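Local coordinates for carbonic anhydrase (Neosartorya fumigata, PDB 7COI), which probably catalyses the reversible hydration of carbon dioxide to hydrogencarbonate and a proton, using one zinc ion bound in each subunit, at residues Asn145-His148 and Ser153-Ala156; His253-Asp258 and Leu264-Ala269; Pro112-Ile117 and Leu130-Gly135; Val240-Met245 and Glu274-Arg279. All coordinates share one frame; numbering follows the deposited sequence.

Contact 1. Residues Asn145-His148 and Ser153-Ala156; sequences NVIH and SSGA
S154, near the start of a helix, faces I147 and H148 on the loop before that helix, and the two segments meet almost entirely through its hydroxyl. Direct touching is sparse: S154 OG lies 4.1 Å from H148 O, too long for a hydrogen bond, and 4.5 Å from I147 CG2, a loose van der Waals approach, and the nearest backbones, at I147 and S154, are 6.9 Å apart between CA atoms. Two ordered waters bridge the segments instead. The first receives the H148 N-H, 2.9 Å from H148 N, and donates to V146 O at 2.8 Å, so it clips the loop backbone on both sides of I147; S154 OG is 3.0 Å from it. This water also lies at the edge of the H148 imidazole, in the ring plane. The second lies within hydrogen-bonding distance of both H148 O, at 2.7 Å, and S154 OG, at 2.8 Å. With its OG lodged between backbone N and carbonyl carbon (chi1 62°), S154 meets both waters, and the same hydroxyl is also hydrogen-bonded to D151 OD2. The watery side is thus the polar one, although every touching residue is buried. The tightly packed side is aliphatic: I147 turns its branches to I172 of strand 169-175 and A234 of helix 216-236. H148 is held by its NE2 bond to W196 O and rests on P199, both of helix 193-206, while S154 backs onto H140 of strand 137-142.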
loop_
_atom_site.group_PDB
_atom_site.type_symbol
_atom_site.label_atom_id
_atom_site.label_comp_id
_atom_site.label_asym_id
_atom_site.label_seq_id
_atom_site.Cartn_x
_atom_site.Cartn_y
_atom_site.Cartn_z
ATOM N N ASN A 145 11.168 -11.923 0.356
ATOM C CA ASN A 145 10.872 -12.000 1.815
ATOM C C ASN A 145 11.105 -10.604 2.424
ATOM O O ASN A 145 11.646 -10.518 3.533
ATOM C CB ASN A 145 11.666 -13.140 2.499
ATOM C CG ASN A 145 13.167 -13.190 2.230
ATOM O OD1 ASN A 145 13.596 -13.771 1.246
ATOM N ND2 ASN A 145 13.966 -12.614 3.127
ATOM N N VAL A 146 10.604 -9.545 1.783
ATOM C CA VAL A 146 10.815 -8.139 2.227
ATOM C C VAL A 146 9.692 -7.759 3.184
ATOM O O VAL A 146 8.516 -8.020 2.891
ATOM C CB VAL A 146 10.891 -7.168 1.034
ATOM C CG1 VAL A 146 10.951 -5.711 1.475
ATOM C CG2 VAL A 146 12.078 -7.493 0.167
ATOM N N ILE A 147 10.056 -7.173 4.320
ATOM C CA ILE A 147 9.082 -6.589 5.275
ATOM C C ILE A 147 9.110 -5.080 5.130
ATOM O O ILE A 147 10.006 -4.432 5.708
ATOM C CB ILE A 147 9.339 -7.030 6.728
ATOM C CG1 ILE A 147 9.533 -8.546 6.822
ATOM C CG2 ILE A 147 8.234 -6.526 7.635
ATOM C CD1 ILE A 147 8.950 -9.179 8.045
ATOM N N HIS A 148 8.155 -4.525 4.384
ATOM C CA HIS A 148 7.878 -3.075 4.388
ATOM C C HIS A 148 7.086 -2.822 5.652
ATOM O O HIS A 148 6.058 -3.456 5.838
ATOM C CB HIS A 148 7.057 -2.650 3.170
ATOM C CG HIS A 148 7.783 -2.771 1.878
ATOM N ND1 HIS A 148 8.380 -1.693 1.280
ATOM C CD2 HIS A 148 7.936 -3.821 1.036
ATOM C CE1 HIS A 148 8.902 -2.098 0.130
ATOM N NE2 HIS A 148 8.645 -3.373 -0.041
ATOM N N SER A 153 -0.201 -6.336 3.466
ATOM C CA SER A 153 -0.187 -7.771 3.148
ATOM C C SER A 153 0.567 -8.542 4.237
ATOM O O SER A 153 -0.069 -9.438 4.894
ATOM C CB SER A 153 0.397 -8.026 1.787
ATOM O OG SER A 153 0.297 -9.399 1.484
ATOM N N SER A 154 1.821 -8.187 4.502
ATOM C CA SER A 154 2.582 -8.827 5.602
ATOM C C SER A 154 1.952 -8.415 6.941
ATOM O O SER A 154 1.932 -9.250 7.860
ATOM C CB SER A 154 4.065 -8.526 5.518
ATOM O OG SER A 154 4.302 -7.142 5.633
ATOM N N GLY A 155 1.523 -7.160 7.082
ATOM C CA GLY A 155 0.946 -6.639 8.345
ATOM C C GLY A 155 -0.245 -7.485 8.785
ATOM O O GLY A 155 -0.339 -7.852 9.979
ATOM N N ALA A 156 -1.153 -7.783 7.858
ATOM C CA ALA A 156 -2.361 -8.579 8.163
ATOM C C ALA A 156 -1.983 -10.026 8.509
ATOM O O ALA A 156 -2.560 -10.592 9.471
ATOM C CB ALA A 156 -3.327 -8.466 7.021
HETATM O O HOH W 1 6.218 -6.437 3.410
HETATM O O HOH W 2 4.923 -5.195 7.550
#

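Contact 2. Residues His253-Asp258 and Leu264-Ala269; sequences HGLIYD and LRQLDA
I256 and R265 form the central hydrogen-bonded pair of an antiparallel beta hairpin whose strand segments, 253-257 and 264-266, run at 143° to each other. Their side chains lie alongside, pointing the same way: the R265 guanidinium lays one face over I256, with I256 CB 3.9 Å above the plane, and its NH2 goes on to a salt bridge with E225 of helix 216-236. On this same side the I256 CG1 branch crosses L267, meeting L267 CD2 at 3.8 Å, and V228 packs against both residues.

The other face carries L255, Y257, L264 and Q266. The aliphatic stem of Q266 runs beside L255, with Q266 CG 3.8 Å from L255 CD2. L264 slants across Y257, its CD2 sitting at the ring edge near the ring plane, 3.7 Å from Y257 CB. The side chain of Y257 also comes within about 4 Å of that of the zinc ligand H175. F81 of the second subunit packs on L255 and Q266.

Beyond the last bridge L267 N still donates almost straight to G254 O at 2.9 Å, but from above the carbonyl plane, and a water joins G254 N to L267 O.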
loop_
_atom_site.group_PDB
_atom_site.type_symbol
_atom_site.label_atom_id
_atom_site.label_comp_id
_atom_site.label_asym_id
_atom_site.label_seq_id
_atom_site.Cartn_x
_atom_site.Cartn_y
_atom_site.Cartn_z
ATOM N N HIS A 253 13.143 -15.670 14.358
ATOM C CA HIS A 253 14.325 -16.408 13.843
ATOM C C HIS A 253 14.605 -15.970 12.420
ATOM O O HIS A 253 13.626 -15.884 11.654
ATOM C CB HIS A 253 14.066 -17.927 13.858
ATOM C CG HIS A 253 13.476 -18.436 15.125
ATOM N ND1 HIS A 253 14.280 -18.790 16.180
ATOM C CD2 HIS A 253 12.200 -18.657 15.508
ATOM C CE1 HIS A 253 13.514 -19.193 17.173
ATOM N NE2 HIS A 253 12.232 -19.165 16.772
ATOM N N GLY A 254 15.875 -15.777 12.102
ATOM C CA GLY A 254 16.341 -15.527 10.736
ATOM C C GLY A 254 17.023 -16.752 10.202
ATOM O O GLY A 254 17.916 -17.302 10.911
ATOM N N LEU A 255 16.628 -17.183 8.993
ATOM C CA LEU A 255 17.228 -18.345 8.312
ATOM C C LEU A 255 17.674 -17.919 6.931
ATOM O O LEU A 255 17.069 -16.977 6.356
ATOM C CB LEU A 255 16.240 -19.502 8.170
ATOM C CG LEU A 255 15.632 -20.048 9.451
ATOM C CD1 LEU A 255 14.666 -21.175 9.138
ATOM C CD2 LEU A 255 16.714 -20.562 10.397
ATOM N N ILE A 256 18.656 -18.649 6.399
ATOM C CA ILE A 256 18.968 -18.683 4.949
ATOM C C ILE A 256 18.807 -20.117 4.458
ATOM O O ILE A 256 19.374 -21.061 5.070
ATOM C CB ILE A 256 20.359 -18.123 4.633
ATOM C CG1 ILE A 256 20.474 -16.632 4.982
ATOM C CG2 ILE A 256 20.722 -18.419 3.199
ATOM C CD1 ILE A 256 19.633 -15.661 4.149
ATOM N N TYR A 257 18.055 -20.274 3.368
ATOM C CA TYR A 257 17.825 -21.553 2.668
ATOM C C TYR A 257 18.807 -21.628 1.520
ATOM O O TYR A 257 18.814 -20.735 0.685
ATOM C CB TYR A 257 16.391 -21.662 2.156
ATOM C CG TYR A 257 16.118 -22.945 1.427
ATOM C CD1 TYR A 257 16.230 -24.160 2.095
ATOM C CD2 TYR A 257 15.859 -22.971 0.053
ATOM C CE1 TYR A 257 15.997 -25.350 1.435
ATOM C CE2 TYR A 257 15.624 -24.165 -0.611
ATOM C CZ TYR A 257 15.690 -25.361 0.085
ATOM O OH TYR A 257 15.489 -26.559 -0.548
ATOM N N ASP A 258 19.605 -22.702 1.467
ATOM C CA ASP A 258 20.564 -22.930 0.356
ATOM C C ASP A 258 19.817 -23.749 -0.695
ATOM O O ASP A 258 19.538 -24.962 -0.447
ATOM C CB ASP A 258 21.829 -23.623 0.892
ATOM C CG ASP A 258 22.923 -23.803 -0.133
ATOM O OD1 ASP A 258 22.603 -23.942 -1.318
ATOM O OD2 ASP A 258 24.092 -23.774 0.274
ATOM N N LEU A 264 18.658 -25.405 5.535
ATOM C CA LEU A 264 18.475 -24.131 6.271
ATOM C C LEU A 264 19.663 -23.910 7.208
ATOM O O LEU A 264 20.073 -24.899 7.889
ATOM C CB LEU A 264 17.176 -24.209 7.055
ATOM C CG LEU A 264 15.906 -24.251 6.197
ATOM C CD1 LEU A 264 14.732 -24.711 7.044
ATOM C CD2 LEU A 264 15.649 -22.877 5.578
ATOM N N ARG A 265 20.171 -22.681 7.248
ATOM C CA ARG A 265 21.143 -22.240 8.295
ATOM C C ARG A 265 20.572 -21.062 9.076
ATOM O O ARG A 265 19.862 -20.183 8.491
ATOM C CB ARG A 265 22.523 -21.954 7.724
ATOM C CG ARG A 265 22.561 -20.877 6.673
ATOM C CD ARG A 265 23.968 -20.756 6.121
ATOM N NE ARG A 265 24.081 -19.776 5.045
ATOM C CZ ARG A 265 24.273 -18.462 5.213
ATOM N NH1 ARG A 265 24.335 -17.943 6.430
ATOM N NH2 ARG A 265 24.384 -17.673 4.158
ATOM N N GLN A 266 20.812 -21.062 10.398
ATOM C CA GLN A 266 20.406 -19.947 11.295
ATOM C C GLN A 266 21.374 -18.773 11.121
ATOM O O GLN A 266 22.592 -18.996 11.013
ATOM C CB GLN A 266 20.348 -20.373 12.760
ATOM C CG GLN A 266 19.259 -21.372 13.033
ATOM C CD GLN A 266 19.065 -21.583 14.503
ATOM O OE1 GLN A 266 18.458 -20.777 15.208
ATOM N NE2 GLN A 266 19.598 -22.696 14.952
ATOM N N LEU A 267 20.837 -17.559 11.101
ATOM C CA LEU A 267 21.635 -16.316 11.211
ATOM C C LEU A 267 21.740 -15.926 12.682
ATOM O O LEU A 267 20.701 -16.082 13.415
ATOM C CB LEU A 267 20.953 -15.213 10.407
ATOM C CG LEU A 267 20.813 -15.530 8.924
ATOM C CD1 LEU A 267 20.163 -14.379 8.201
ATOM C CD2 LEU A 267 22.162 -15.879 8.324
ATOM N N ASP A 268 22.925 -15.441 13.077
ATOM C CA ASP A 268 23.219 -14.913 14.440
ATOM C C ASP A 268 22.215 -13.825 14.812
ATOM O O ASP A 268 21.624 -13.902 15.909
ATOM C CB ASP A 268 24.636 -14.347 14.524
ATOM C CG ASP A 268 25.710 -15.401 14.331
ATOM O OD1 ASP A 268 25.538 -16.517 14.871
ATOM O OD2 ASP A 268 26.703 -15.099 13.634
ATOM N N ALA A 269 22.037 -12.844 13.935
ATOM C CA ALA A 269 20.936 -11.858 14.034
ATOM C C ALA A 269 20.862 -11.316 15.478
ATOM O O ALA A 269 19.739 -11.166 16.020
ATOM C CB ALA A 269 19.647 -12.525 13.585
HETATM O O HOH W 3 18.116 -15.218 13.805
#

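Contact 3. Residues Pro112-Ile117 and Leu130-Gly135; sequences PEILWI and LGLLPG
The backbones of P112 and G135 run close at one end, 5.6 Å between CA atoms, and the segments then part until the CA atoms of W116 and L130 are 10.7 Å apart, a gap that only side chains span. At the close end G135 O sits against the proline, 3.4 Å from P112 CA and 3.5 Å from P112 CB; this is packing without a hydrogen bond. G135 adopts a positive phi of 98°, at which a CB would press on the carbonyl oxygen of P134.

At the wide end W116 holds its CG anti to the backbone N (chi1 176°), which sends the indole across to L130. The two side chains cross at a slant: L130 CD1 is 3.9 Å from both W116 CE3 and W116 CZ3, so one methyl meets the six-membered ring along a bond. Between the ends, I114 CD1 and L132 CD1 barely touch at 4.5 Å. G131, also at positive phi, closes helix 126-129 in a Schellman motif, separating the helix from L132. The outer side is covered by the second subunit, whose A84 packs on L130 and K87 on L132.

Strand 114-119 ends at the zinc ligand C119, and 137-142 is its parallel neighbour. The chain between them, with helix 126-129, makes a beta-alpha-beta crossover of the beta-class carbonic anhydrase sheet, and this contact closes the crossover's return against its first strand.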
loop_
_atom_site.group_PDB
_atom_site.type_symbol
_atom_site.label_atom_id
_atom_site.label_comp_id
_atom_site.label_asym_id
_atom_site.label_seq_id
_atom_site.Cartn_x
_atom_site.Cartn_y
_atom_site.Cartn_z
ATOM N N PRO A 112 -1.245 -23.950 13.944
ATOM C CA PRO A 112 0.177 -23.952 13.656
ATOM C C PRO A 112 0.916 -23.188 14.751
ATOM O O PRO A 112 0.394 -22.201 15.240
ATOM C CB PRO A 112 0.256 -23.179 12.321
ATOM C CG PRO A 112 -0.914 -22.287 12.369
ATOM C CD PRO A 112 -2.008 -23.094 13.038
ATOM N N GLU A 113 2.136 -23.584 15.027
ATOM C CA GLU A 113 2.984 -22.902 16.036
ATOM C C GLU A 113 4.005 -21.993 15.351
ATOM O O GLU A 113 4.771 -21.307 16.075
ATOM C CB GLU A 113 3.687 -23.975 16.869
ATOM C CG GLU A 113 2.727 -24.902 17.559
ATOM C CD GLU A 113 3.301 -25.674 18.751
ATOM O OE1 GLU A 113 4.414 -25.321 19.269
ATOM O OE2 GLU A 113 2.623 -26.612 19.177
ATOM N N ILE A 114 4.066 -22.038 14.005
ATOM C CA ILE A 114 5.097 -21.338 13.204
ATOM C C ILE A 114 4.395 -20.431 12.182
ATOM O O ILE A 114 3.490 -20.931 11.457
ATOM C CB ILE A 114 6.060 -22.311 12.505
ATOM C CG1 ILE A 114 6.792 -23.209 13.535
ATOM C CG2 ILE A 114 7.047 -21.533 11.637
ATOM C CD1 ILE A 114 7.589 -24.320 12.941
ATOM N N LEU A 115 4.808 -19.166 12.150
ATOM C CA LEU A 115 4.593 -18.250 11.006
ATOM C C LEU A 115 5.886 -18.228 10.213
ATOM O O LEU A 115 6.942 -17.885 10.782
ATOM C CB LEU A 115 4.192 -16.836 11.470
ATOM C CG LEU A 115 4.311 -15.739 10.384
ATOM C CD1 LEU A 115 3.383 -16.042 9.208
ATOM C CD2 LEU A 115 3.989 -14.375 10.954
ATOM N N TRP A 116 5.803 -18.539 8.920
ATOM C CA TRP A 116 6.939 -18.488 7.982
ATOM C C TRP A 116 6.735 -17.302 7.049
ATOM O O TRP A 116 5.676 -17.218 6.436
ATOM C CB TRP A 116 6.972 -19.780 7.187
ATOM C CG TRP A 116 8.007 -19.886 6.121
ATOM C CD1 TRP A 116 7.923 -19.430 4.834
ATOM C CD2 TRP A 116 9.268 -20.546 6.229
ATOM N NE1 TRP A 116 9.032 -19.795 4.131
ATOM C CE2 TRP A 116 9.879 -20.492 4.959
ATOM C CE3 TRP A 116 9.915 -21.231 7.263
ATOM C CZ2 TRP A 116 11.103 -21.067 4.698
ATOM C CZ3 TRP A 116 11.146 -21.785 7.001
ATOM C CH2 TRP A 116 11.722 -21.712 5.738
ATOM N N ILE A 117 7.713 -16.413 6.987
ATOM C CA ILE A 117 7.776 -15.331 5.977
ATOM C C ILE A 117 8.983 -15.658 5.107
ATOM O O ILE A 117 10.135 -15.643 5.613
ATOM C CB ILE A 117 7.841 -13.932 6.602
ATOM C CG1 ILE A 117 6.655 -13.673 7.531
ATOM C CG2 ILE A 117 7.943 -12.914 5.474
ATOM C CD1 ILE A 117 6.769 -12.470 8.427
ATOM N N LEU A 130 10.772 -28.188 5.298
ATOM C CA LEU A 130 10.802 -28.394 6.772
ATOM C C LEU A 130 10.410 -29.837 7.155
ATOM O O LEU A 130 10.404 -30.125 8.356
ATOM C CB LEU A 130 9.861 -27.385 7.433
ATOM C CG LEU A 130 10.325 -25.936 7.389
ATOM C CD1 LEU A 130 9.269 -25.024 7.951
ATOM C CD2 LEU A 130 11.663 -25.730 8.101
ATOM N N GLY A 131 10.004 -30.672 6.200
ATOM C CA GLY A 131 9.523 -32.036 6.484
ATOM C C GLY A 131 8.276 -32.017 7.332
ATOM O O GLY A 131 8.128 -32.893 8.221
ATOM N N LEU A 132 7.383 -31.045 7.105
ATOM C CA LEU A 132 6.185 -30.864 7.941
ATOM C C LEU A 132 4.944 -31.211 7.119
ATOM O O LEU A 132 5.059 -31.665 5.949
ATOM C CB LEU A 132 6.148 -29.454 8.538
ATOM C CG LEU A 132 7.246 -29.156 9.558
ATOM C CD1 LEU A 132 7.183 -27.709 10.035
ATOM C CD2 LEU A 132 7.147 -30.100 10.754
ATOM N N LEU A 133 3.804 -31.044 7.755
ATOM C CA LEU A 133 2.500 -31.448 7.225
ATOM C C LEU A 133 1.638 -30.211 7.084
ATOM O O LEU A 133 1.878 -29.196 7.739
ATOM C CB LEU A 133 1.861 -32.424 8.205
ATOM C CG LEU A 133 2.527 -33.798 8.342
ATOM C CD1 LEU A 133 1.767 -34.633 9.357
ATOM C CD2 LEU A 133 2.529 -34.511 6.996
ATOM N N PRO A 134 0.545 -30.309 6.303
ATOM C CA PRO A 134 -0.493 -29.301 6.353
ATOM C C PRO A 134 -0.911 -29.063 7.812
ATOM O O PRO A 134 -0.943 -30.044 8.579
ATOM C CB PRO A 134 -1.644 -29.920 5.555
ATOM C CG PRO A 134 -0.941 -30.865 4.588
ATOM C CD PRO A 134 0.269 -31.376 5.331
ATOM N N GLY A 135 -1.111 -27.794 8.200
ATOM C CA GLY A 135 -1.521 -27.413 9.556
ATOM C C GLY A 135 -0.353 -26.983 10.425
ATOM O O GLY A 135 -0.584 -26.465 11.510
#

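Contact 4. Residues Val240-Met245 and Glu274-Arg279; sequences VVLEAM and EALKAR
L276 turns its CG nearly anti to its own backbone N (chi1 -159°), which extends both methyls toward helix 239-248, where L242 and M245 receive them. M245 bends at its last torsion (chi3 87°), swinging the CE methyl toward L276. The result is a small apolar cluster in which each methyl of L276 has its own partner: CD1 lies 3.7 Å from L242 CD2, and CD2 lies 4.2 Å from M245 CE. The two leucines slide past each other in opposite directions, whereas M245 comes in at a slant.

L242 uses its other branch on the next turn. L242 CD1 is 3.9 Å from R279 O and 4.2 Å from R279 CG, so it touches the backbone and the aliphatic root of the arginine, with the two side chains at about a right angle. The charged end of R279 works away from this patch: its NH1 bonds T236 OG1 and pairs with E271, while NE forms a salt bridge with E205 of the third subunit. One residue therefore combines helix packing with a link between subunits. L280 and F283 extend the apolar cover on L242 along the same helix.

The segment axes come no nearer than 11.9 Å and stand at 122°, so the backbones stay apart and contact depends on the long side chains, with L242 reaching as far as R279 O. No hydrogen bond crosses between the segments. This is peripheral helix-to-helix packing away from the zinc site, and it closes a helix-strand-strand-helix unit: helix 239-248 leads into the hairpin 251-257/264-266, and helix 273-283 follows it.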
loop_
_atom_site.group_PDB
_atom_site.type_symbol
_atom_site.label_atom_id
_atom_site.label_comp_id
_atom_site.label_asym_id
_atom_site.label_seq_id
_atom_site.Cartn_x
_atom_site.Cartn_y
_atom_site.Cartn_z
ATOM N N VAL A 240 2.063 -5.718 18.173
ATOM C CA VAL A 240 1.468 -7.076 18.335
ATOM C C VAL A 240 2.589 -8.086 18.603
ATOM O O VAL A 240 2.384 -9.026 19.456
ATOM C CB VAL A 240 0.556 -7.483 17.162
ATOM C CG1 VAL A 240 1.315 -7.641 15.849
ATOM C CG2 VAL A 240 -0.204 -8.755 17.467
ATOM N N VAL A 241 3.722 -7.938 17.931
ATOM C CA VAL A 241 4.882 -8.839 18.117
ATOM C C VAL A 241 5.527 -8.573 19.485
ATOM O O VAL A 241 5.805 -9.560 20.211
ATOM C CB VAL A 241 5.889 -8.678 16.969
ATOM C CG1 VAL A 241 7.155 -9.482 17.198
ATOM C CG2 VAL A 241 5.230 -9.059 15.642
ATOM N N LEU A 242 5.817 -7.318 19.808
ATOM C CA LEU A 242 6.477 -6.988 21.112
ATOM C C LEU A 242 5.620 -7.510 22.273
ATOM O O LEU A 242 6.208 -8.080 23.224
ATOM C CB LEU A 242 6.698 -5.481 21.221
ATOM C CG LEU A 242 7.727 -4.922 20.252
ATOM C CD1 LEU A 242 7.612 -3.417 20.146
ATOM C CD2 LEU A 242 9.127 -5.341 20.640
ATOM N N GLU A 243 4.304 -7.337 22.206
ATOM C CA GLU A 243 3.354 -7.827 23.235
ATOM C C GLU A 243 3.524 -9.352 23.409
ATOM O O GLU A 243 3.616 -9.847 24.559
ATOM C CB GLU A 243 1.908 -7.492 22.861
ATOM C CG GLU A 243 1.522 -6.022 22.907
ATOM C CD GLU A 243 0.237 -5.736 22.127
ATOM O OE1 GLU A 243 -0.599 -6.681 21.988
ATOM O OE2 GLU A 243 0.083 -4.602 21.593
ATOM N N ALA A 244 3.571 -10.112 22.310
ATOM C CA ALA A 244 3.671 -11.593 22.328
ATOM C C ALA A 244 5.041 -12.020 22.851
ATOM O O ALA A 244 5.133 -13.082 23.518
ATOM C CB ALA A 244 3.416 -12.166 20.948
ATOM N N MET A 245 6.087 -11.261 22.548
ATOM C CA MET A 245 7.441 -11.585 23.046
ATOM C C MET A 245 7.439 -11.454 24.585
ATOM O O MET A 245 7.973 -12.343 25.234
ATOM C CB MET A 245 8.491 -10.687 22.410
ATOM C CG MET A 245 8.675 -11.001 20.948
ATOM S SD MET A 245 9.705 -9.795 20.150
ATOM C CE MET A 245 11.328 -10.490 20.453
ATOM N N GLU A 274 19.614 -3.696 24.959
ATOM C CA GLU A 274 19.403 -2.217 24.890
ATOM C C GLU A 274 18.431 -1.876 23.744
ATOM O O GLU A 274 17.568 -0.951 23.908
ATOM C CB GLU A 274 20.714 -1.481 24.583
ATOM C CG GLU A 274 21.814 -1.693 25.608
ATOM C CD GLU A 274 21.496 -1.179 27.004
ATOM O OE1 GLU A 274 21.279 0.044 27.160
ATOM O OE2 GLU A 274 21.478 -2.001 27.944
ATOM N N ALA A 275 18.624 -2.546 22.600
ATOM C CA ALA A 275 17.871 -2.330 21.343
ATOM C C ALA A 275 16.388 -2.599 21.596
ATOM O O ALA A 275 15.590 -1.743 21.231
ATOM C CB ALA A 275 18.406 -3.196 20.218
ATOM N N LEU A 276 16.042 -3.741 22.196
ATOM C CA LEU A 276 14.626 -4.146 22.400
ATOM C C LEU A 276 13.979 -3.216 23.431
ATOM O O LEU A 276 12.758 -2.968 23.306
ATOM C CB LEU A 276 14.551 -5.625 22.810
ATOM C CG LEU A 276 13.203 -6.331 22.581
ATOM C CD1 LEU A 276 12.710 -6.192 21.143
ATOM C CD2 LEU A 276 13.290 -7.810 22.950
ATOM N N LYS A 277 14.740 -2.699 24.403
ATOM C CA LYS A 277 14.184 -1.770 25.426
ATOM C C LYS A 277 13.718 -0.482 24.727
ATOM O O LYS A 277 12.583 -0.050 24.997
ATOM C CB LYS A 277 15.201 -1.499 26.535
ATOM C CG LYS A 277 15.592 -2.752 27.306
ATOM C CD LYS A 277 16.228 -2.466 28.626
ATOM C CE LYS A 277 16.700 -3.729 29.318
ATOM N NZ LYS A 277 16.962 -3.490 30.755
ATOM N N ALA A 278 14.561 0.109 23.881
ATOM C CA ALA A 278 14.223 1.333 23.115
ATOM C C ALA A 278 13.015 1.050 22.199
ATOM O O ALA A 278 12.131 1.927 22.040
ATOM C CB ALA A 278 15.429 1.795 22.326
ATOM N N ARG A 279 12.982 -0.153 21.610
ATOM C CA ARG A 279 11.900 -0.534 20.655
ATOM C C ARG A 279 10.581 -0.641 21.416
ATOM O O ARG A 279 9.577 -0.118 20.964
ATOM C CB ARG A 279 12.252 -1.842 19.950
ATOM C CG ARG A 279 11.339 -2.157 18.774
ATOM C CD ARG A 279 11.984 -3.082 17.771
ATOM N NE ARG A 279 13.263 -2.547 17.363
ATOM C CZ ARG A 279 14.363 -3.256 17.124
ATOM N NH1 ARG A 279 14.356 -4.576 17.131
ATOM N NH2 ARG A 279 15.487 -2.633 16.844
#

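Overall arrangement
Contacts 1, 2 and 3 are buried, whereas contact 4 is only partly so and lies farthest from the chain centre. Contacts 2 and 3 serve the same sheet and touch directly, W116 and L130 meeting L255 and L264; contact 3 adds loop packing, contact 2 regular backbone pairing. Contact 1 reaches contact 3 where I147 CD1 meets I117 CD1 at 4.0 Å, but itself relies on water-bridged hydrogen bonds. Contact 4 is apolar and touches none of the others, and along the chain contact 2 is nested inside the loop that it closes. Subunit neighbours differ too: the second subunit borders contacts 1, 2 and 3, the third contacts 1 and 4.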